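Local coordinates for protein alpha-tubulin N-acetyltransferase (Danio rerio, PDB 4H6U) that transfers an acetyl group from acetyl coenzyme A to a lysine side chain of alpha-tubulin, using a GNAT-type catalytic core, at residues H75-K80 and F138-K143; E115-L120 and K145-A150. The protein carries 1 engineered substitution. All blocks are in the same frame, centred on the assembly; numbering follows the deposited sequence.

Interaction 1 of 2, residues H75-K80 and F138-K143; sequences HLYLLK and FDFMLK. With K (potassium ion), chain D.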
loop_
_atom_site.group_PDB
_atom_site.type_symbol
_atom_site.label_atom_id
_atom_site.label_comp_id
_atom_site.label_asym_id
_atom_site.label_seq_id
_atom_site.Cartn_x
_atom_site.Cartn_y
_atom_site.Cartn_z
ATOM N N HIS A 75 3.257 6.186 -0.670
ATOM C CA HIS A 75 2.224 7.015 -1.262
ATOM C C HIS A 75 1.802 6.412 -2.618
ATOM O O HIS A 75 2.626 6.202 -3.499
ATOM C CB HIS A 75 2.742 8.457 -1.433
ATOM C CG HIS A 75 1.652 9.477 -1.534
ATOM N ND1 HIS A 75 1.736 10.718 -0.931
ATOM C CD2 HIS A 75 0.450 9.446 -2.169
ATOM C CE1 HIS A 75 0.624 11.397 -1.170
ATOM N NE2 HIS A 75 -0.166 10.655 -1.928
ATOM N N LEU A 76 0.522 6.081 -2.737
ATOM C CA LEU A 76 -0.015 5.529 -3.958
ATOM C C LEU A 76 -0.822 6.588 -4.699
ATOM O O LEU A 76 -1.768 7.162 -4.126
ATOM C CB LEU A 76 -0.908 4.349 -3.626
ATOM C CG LEU A 76 -1.552 3.651 -4.823
ATOM C CD1 LEU A 76 -0.504 3.137 -5.812
ATOM C CD2 LEU A 76 -2.405 2.495 -4.295
ATOM N N TYR A 77 -0.446 6.856 -5.949
ATOM C CA TYR A 77 -1.213 7.789 -6.793
ATOM C C TYR A 77 -1.985 7.042 -7.880
ATOM O O TYR A 77 -1.435 6.223 -8.639
ATOM C CB TYR A 77 -0.295 8.832 -7.470
ATOM C CG TYR A 77 0.585 9.610 -6.525
ATOM C CD1 TYR A 77 0.190 10.851 -6.049
ATOM C CD2 TYR A 77 1.797 9.094 -6.078
ATOM C CE1 TYR A 77 0.980 11.564 -5.163
ATOM C CE2 TYR A 77 2.589 9.802 -5.189
ATOM C CZ TYR A 77 2.176 11.029 -4.731
ATOM O OH TYR A 77 2.968 11.731 -3.860
ATOM N N LEU A 78 -3.263 7.382 -7.963
ATOM C CA LEU A 78 -4.148 6.828 -8.981
ATOM C C LEU A 78 -4.623 7.967 -9.882
ATOM O O LEU A 78 -5.036 9.032 -9.398
ATOM C CB LEU A 78 -5.357 6.151 -8.346
ATOM C CG LEU A 78 -5.094 5.094 -7.256
ATOM C CD1 LEU A 78 -6.398 4.478 -6.832
ATOM C CD2 LEU A 78 -4.165 4.020 -7.742
ATOM N N LEU A 79 -4.562 7.714 -11.186
ATOM C CA LEU A 79 -4.989 8.642 -12.215
ATOM C C LEU A 79 -6.345 8.201 -12.739
ATOM O O LEU A 79 -6.458 7.086 -13.276
ATOM C CB LEU A 79 -3.954 8.699 -13.356
ATOM C CG LEU A 79 -4.123 9.784 -14.434
ATOM C CD1 LEU A 79 -4.069 11.231 -13.890
ATOM C CD2 LEU A 79 -3.055 9.563 -15.501
ATOM N N LYS A 80 -7.349 9.067 -12.554
ATOM C CA LYS A 80 -8.762 8.814 -12.917
ATOM C C LYS A 80 -9.050 9.460 -14.283
ATOM O O LYS A 80 -8.847 10.674 -14.462
ATOM C CB LYS A 80 -9.724 9.378 -11.806
ATOM C CG LYS A 80 -11.297 9.155 -11.950
ATOM C CD LYS A 80 -12.133 9.101 -10.574
ATOM C CE LYS A 80 -12.225 10.413 -9.754
ATOM N NZ LYS A 80 -13.034 11.499 -10.408
ATOM N N PHE A 138 3.679 10.708 -13.263
ATOM C CA PHE A 138 5.034 10.887 -12.792
ATOM C C PHE A 138 5.251 12.393 -12.534
ATOM O O PHE A 138 5.675 12.793 -11.455
ATOM C CB PHE A 138 6.015 10.313 -13.823
ATOM C CG PHE A 138 7.400 10.058 -13.302
ATOM C CD1 PHE A 138 7.653 9.074 -12.362
ATOM C CD2 PHE A 138 8.469 10.801 -13.788
ATOM C CE1 PHE A 138 8.968 8.841 -11.877
ATOM C CE2 PHE A 138 9.787 10.577 -13.337
ATOM C CZ PHE A 138 10.023 9.585 -12.367
ATOM N N ASP A 139 4.887 13.230 -13.481
ATOM C CA ASP A 139 5.006 14.676 -13.286
ATOM C C ASP A 139 4.240 15.169 -12.047
ATOM O O ASP A 139 4.763 15.947 -11.261
ATOM C CB ASP A 139 4.523 15.448 -14.520
ATOM C CG ASP A 139 5.510 15.387 -15.685
ATOM O OD1 ASP A 139 6.647 14.885 -15.503
ATOM O OD2 ASP A 139 5.155 15.874 -16.790
ATOM N N PHE A 140 3.032 14.664 -11.826
ATOM C CA PHE A 140 2.291 15.071 -10.650
ATOM C C PHE A 140 3.043 14.701 -9.353
ATOM O O PHE A 140 3.155 15.521 -8.429
ATOM C CB PHE A 140 0.894 14.462 -10.661
ATOM C CG PHE A 140 0.029 14.943 -9.525
ATOM C CD1 PHE A 140 -0.809 16.018 -9.692
ATOM C CD2 PHE A 140 0.127 14.358 -8.264
ATOM C CE1 PHE A 140 -1.603 16.498 -8.638
ATOM C CE2 PHE A 140 -0.636 14.817 -7.192
ATOM C CZ PHE A 140 -1.504 15.902 -7.370
ATOM N N MET A 141 3.597 13.498 -9.305
ATOM C CA MET A 141 4.338 13.039 -8.118
ATOM C C MET A 141 5.590 13.916 -7.901
ATOM O O MET A 141 5.845 14.393 -6.802
ATOM C CB MET A 141 4.706 11.555 -8.268
ATOM C CG MET A 141 5.520 10.951 -7.107
ATOM S SD MET A 141 7.310 11.180 -7.303
ATOM C CE MET A 141 7.634 10.253 -8.773
ATOM N N LEU A 142 6.365 14.148 -8.958
ATOM C CA LEU A 142 7.557 14.981 -8.847
ATOM C C LEU A 142 7.238 16.392 -8.300
ATOM O O LEU A 142 7.932 16.884 -7.403
ATOM C CB LEU A 142 8.257 15.094 -10.210
ATOM C CG LEU A 142 8.730 13.772 -10.845
ATOM C CD1 LEU A 142 9.188 13.989 -12.286
ATOM C CD2 LEU A 142 9.815 13.077 -10.033
ATOM N N LYS A 143 6.199 17.035 -8.823
ATOM C CA LYS A 143 5.837 18.368 -8.365
ATOM C C LYS A 143 5.502 18.331 -6.863
ATOM O O LYS A 143 6.019 19.144 -6.079
ATOM C CB LYS A 143 4.650 18.953 -9.171
HETATM K K K D . -13.363 13.270 -8.570
#

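Interaction 2 of 2, residues E115-L120 and K145-A150; sequences EPLCVL and KQVEPA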
loop_
_atom_site.group_PDB
_atom_site.type_symbol
_atom_site.label_atom_id
_atom_site.label_comp_id
_atom_site.label_asym_id
_atom_site.label_seq_id
_atom_site.Cartn_x
_atom_site.Cartn_y
_atom_site.Cartn_z
ATOM N N GLU A 115 18.629 7.445 2.288
ATOM C CA GLU A 115 17.208 7.098 2.325
ATOM C C GLU A 115 16.381 8.000 1.410
ATOM O O GLU A 115 15.654 8.865 1.860
ATOM C CB GLU A 115 16.674 7.156 3.763
ATOM C CG GLU A 115 15.251 6.574 3.853
ATOM C CD GLU A 115 14.632 6.605 5.235
ATOM O OE1 GLU A 115 15.299 7.019 6.204
ATOM O OE2 GLU A 115 13.447 6.223 5.329
ATOM N N PRO A 116 16.500 7.775 0.101
ATOM C CA PRO A 116 15.841 8.549 -0.957
ATOM C C PRO A 116 14.423 8.095 -1.158
ATOM O O PRO A 116 14.032 7.046 -0.634
ATOM C CB PRO A 116 16.652 8.203 -2.204
ATOM C CG PRO A 116 17.065 6.752 -1.956
ATOM C CD PRO A 116 17.289 6.654 -0.444
ATOM N N LEU A 117 13.676 8.884 -1.925
ATOM C CA LEU A 117 12.355 8.494 -2.348
ATOM C C LEU A 117 12.492 7.487 -3.483
ATOM O O LEU A 117 13.295 7.693 -4.392
ATOM C CB LEU A 117 11.572 9.720 -2.838
ATOM C CG LEU A 117 10.095 9.441 -3.079
ATOM C CD1 LEU A 117 9.432 9.263 -1.730
ATOM C CD2 LEU A 117 9.453 10.574 -3.840
ATOM N N CYS A 118 11.764 6.379 -3.411
ATOM C CA CYS A 118 11.889 5.347 -4.441
ATOM C C CYS A 118 10.592 5.166 -5.162
ATOM O O CYS A 118 9.511 5.278 -4.569
ATOM C CB CYS A 118 12.270 4.007 -3.824
ATOM S SG CYS A 118 13.740 4.049 -2.868
ATOM N N VAL A 119 10.698 4.816 -6.432
ATOM C CA VAL A 119 9.534 4.328 -7.153
ATOM C C VAL A 119 9.435 2.833 -6.929
ATOM O O VAL A 119 10.411 2.119 -7.148
ATOM C CB VAL A 119 9.589 4.622 -8.659
ATOM C CG1 VAL A 119 8.333 4.054 -9.337
ATOM C CG2 VAL A 119 9.722 6.107 -8.891
ATOM N N LEU A 120 8.284 2.386 -6.431
ATOM C CA LEU A 120 8.046 0.979 -6.074
ATOM C C LEU A 120 7.135 0.259 -7.071
ATOM O O LEU A 120 7.209 -0.948 -7.222
ATOM C CB LEU A 120 7.467 0.907 -4.650
ATOM C CG LEU A 120 8.354 1.601 -3.601
ATOM C CD1 LEU A 120 7.732 1.711 -2.228
ATOM C CD2 LEU A 120 9.654 0.884 -3.504
ATOM N N LYS A 145 5.874 15.874 -4.429
ATOM C CA LYS A 145 6.940 15.386 -3.564
ATOM C C LYS A 145 8.177 16.273 -3.618
ATOM O O LYS A 145 9.126 16.059 -2.846
ATOM C CB LYS A 145 7.344 13.952 -3.937
ATOM C CG LYS A 145 6.244 12.972 -3.691
ATOM C CD LYS A 145 5.799 13.123 -2.236
ATOM C CE LYS A 145 5.946 11.881 -1.421
ATOM N NZ LYS A 145 5.949 12.315 0.022
ATOM N N GLN A 146 8.169 17.225 -4.559
ATOM C CA GLN A 146 9.285 18.154 -4.809
ATOM C C GLN A 146 10.681 17.542 -4.936
ATOM O O GLN A 146 11.614 17.947 -4.248
ATOM C CB GLN A 146 9.309 19.211 -3.721
ATOM C CG GLN A 146 8.179 20.181 -3.845
ATOM C CD GLN A 146 7.865 20.829 -2.541
ATOM O OE1 GLN A 146 7.669 20.149 -1.533
ATOM N NE2 GLN A 146 7.824 22.150 -2.535
ATOM N N VAL A 147 10.790 16.557 -5.813
ATOM C CA VAL A 147 12.045 15.883 -6.137
ATOM C C VAL A 147 12.244 15.875 -7.631
ATOM O O VAL A 147 11.283 15.961 -8.404
ATOM C CB VAL A 147 12.060 14.417 -5.657
ATOM C CG1 VAL A 147 11.812 14.373 -4.158
ATOM C CG2 VAL A 147 11.024 13.598 -6.414
ATOM N N GLU A 148 13.493 15.729 -8.033
ATOM C CA GLU A 148 13.792 15.542 -9.440
ATOM C C GLU A 148 14.027 14.061 -9.655
ATOM O O GLU A 148 14.359 13.306 -8.733
ATOM C CB GLU A 148 15.013 16.373 -9.894
ATOM C CG GLU A 148 14.957 17.888 -9.704
ATOM C CD GLU A 148 14.133 18.624 -10.786
ATOM O OE1 GLU A 148 13.618 17.960 -11.718
ATOM O OE2 GLU A 148 14.021 19.876 -10.720
ATOM N N PRO A 149 13.825 13.629 -10.883
ATOM C CA PRO A 149 13.917 12.206 -11.194
ATOM C C PRO A 149 15.286 11.610 -10.831
ATOM O O PRO A 149 15.367 10.446 -10.405
ATOM C CB PRO A 149 13.677 12.172 -12.714
ATOM C CG PRO A 149 12.905 13.469 -13.018
ATOM C CD PRO A 149 13.373 14.458 -12.019
ATOM N N ALA A 150 16.352 12.397 -10.976
ATOM C CA ALA A 150 17.699 11.899 -10.659
ATOM C C ALA A 150 17.964 11.746 -9.161
ATOM O O ALA A 150 18.874 11.012 -8.782
ATOM C CB ALA A 150 18.739 12.780 -11.275
#

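Interaction 1 of 2, residues H75-K80 and F138-K143
Tyr77 lays its ring against two consecutive residues of the helix, Phe140 and Met141, and the contact is wholly apolar, with no hydrogen bond across it. Between the aromatic side chains, Tyr77 CD1 lies 4.1 Å from Phe140 CD2; the rings meet obliquely through CD and CE atoms and do not form a stack. The aliphatic part belongs to Met141: its CB sits over one face of the Tyr77 ring, toward the rim, and its CG approaches Tyr77 CE2 to 3.7 Å. The methionine chain then bends at chi2 (-87°), which carries SD and CE away from the strand. On the opposite face of the Tyr77 ring lies His75 CD2, while Tyr77 OH stands 3.3 Å above the centre of the His75 ring. At the far end of the strand Lys80 NZ is modelled 2.6 Å from a potassium ion, a chemically doubtful pairing. The contact packs helix 133-145 onto the central mixed sheet of the GNAT fold: strand 75-81 runs between strands 18-23 and 90-99, Leu22 of the former touching Phe140 and Leu95 of the latter touching Met141, while the second subunit reaches Leu76 and Leu78 through Pro16 and Phe15.

Interaction 2 of 2, residues E115-L120 and K145-A150
Leu117 meets Lys145 and Val147 through a single methyl, CD2. This carbon lies 4.0 Å from Lys145 CB, equally near CG of the same lysine, and 4.3 Å from Val147 CG2, so the leucine tip reaches into the bend where the chain leaves the helix. Leu117 and Lys145 cross at about a right angle, and the lysine offers the root of its chain: with CG beside its own backbone N (chi1 -66°) and a further bend at chi2, its first methylenes face the leucine. Val147 is brought alongside by a Schellman motif that ends helix 133-145. Gln146 supplies the positive phi (49°) and its N bonds to Lys143 O, while Val147 N turns back to Leu142 O. On the strand side, backbone hydrogen bonding between Leu117 and Ala153 of strand 153-155 sets the leucine in the sheet, and Val97, Tyr99 and Met141 pack around its side chain. Farther along the loop, Pro149 O accepts a hydrogen bond from Tyr154 OH, and Glu148 N bonds to Gln151 OE1. Only carbon meets carbon between 115-120 and 145-150, which implies hydrophobic packing without directional bonds; the lysine joins by its methylenes and not by its amine.

Interactions 1 and 2 follow one another along the last turns of helix 133-145 and the loop after it, their centres 12 Å apart, and hold the later turns and C-terminal end of that helix to one sheet. Met141 joins them: beyond the bend of its chain, SD comes 4.1 Å from Leu117 CD2. Tyr77 OH packs 3.5 Å from Lys145 CG, and Leu142 CD1 lies 3.8 Å from Pro149 CG, so the two contacts adjoin. The cofactor is close to neither set of touching side chains: acetyl coenzyme A is about 10 Å from the Met141 side chain and about 12 Å from that of Leu117. It does touch Leu120, on the same strand as Leu117.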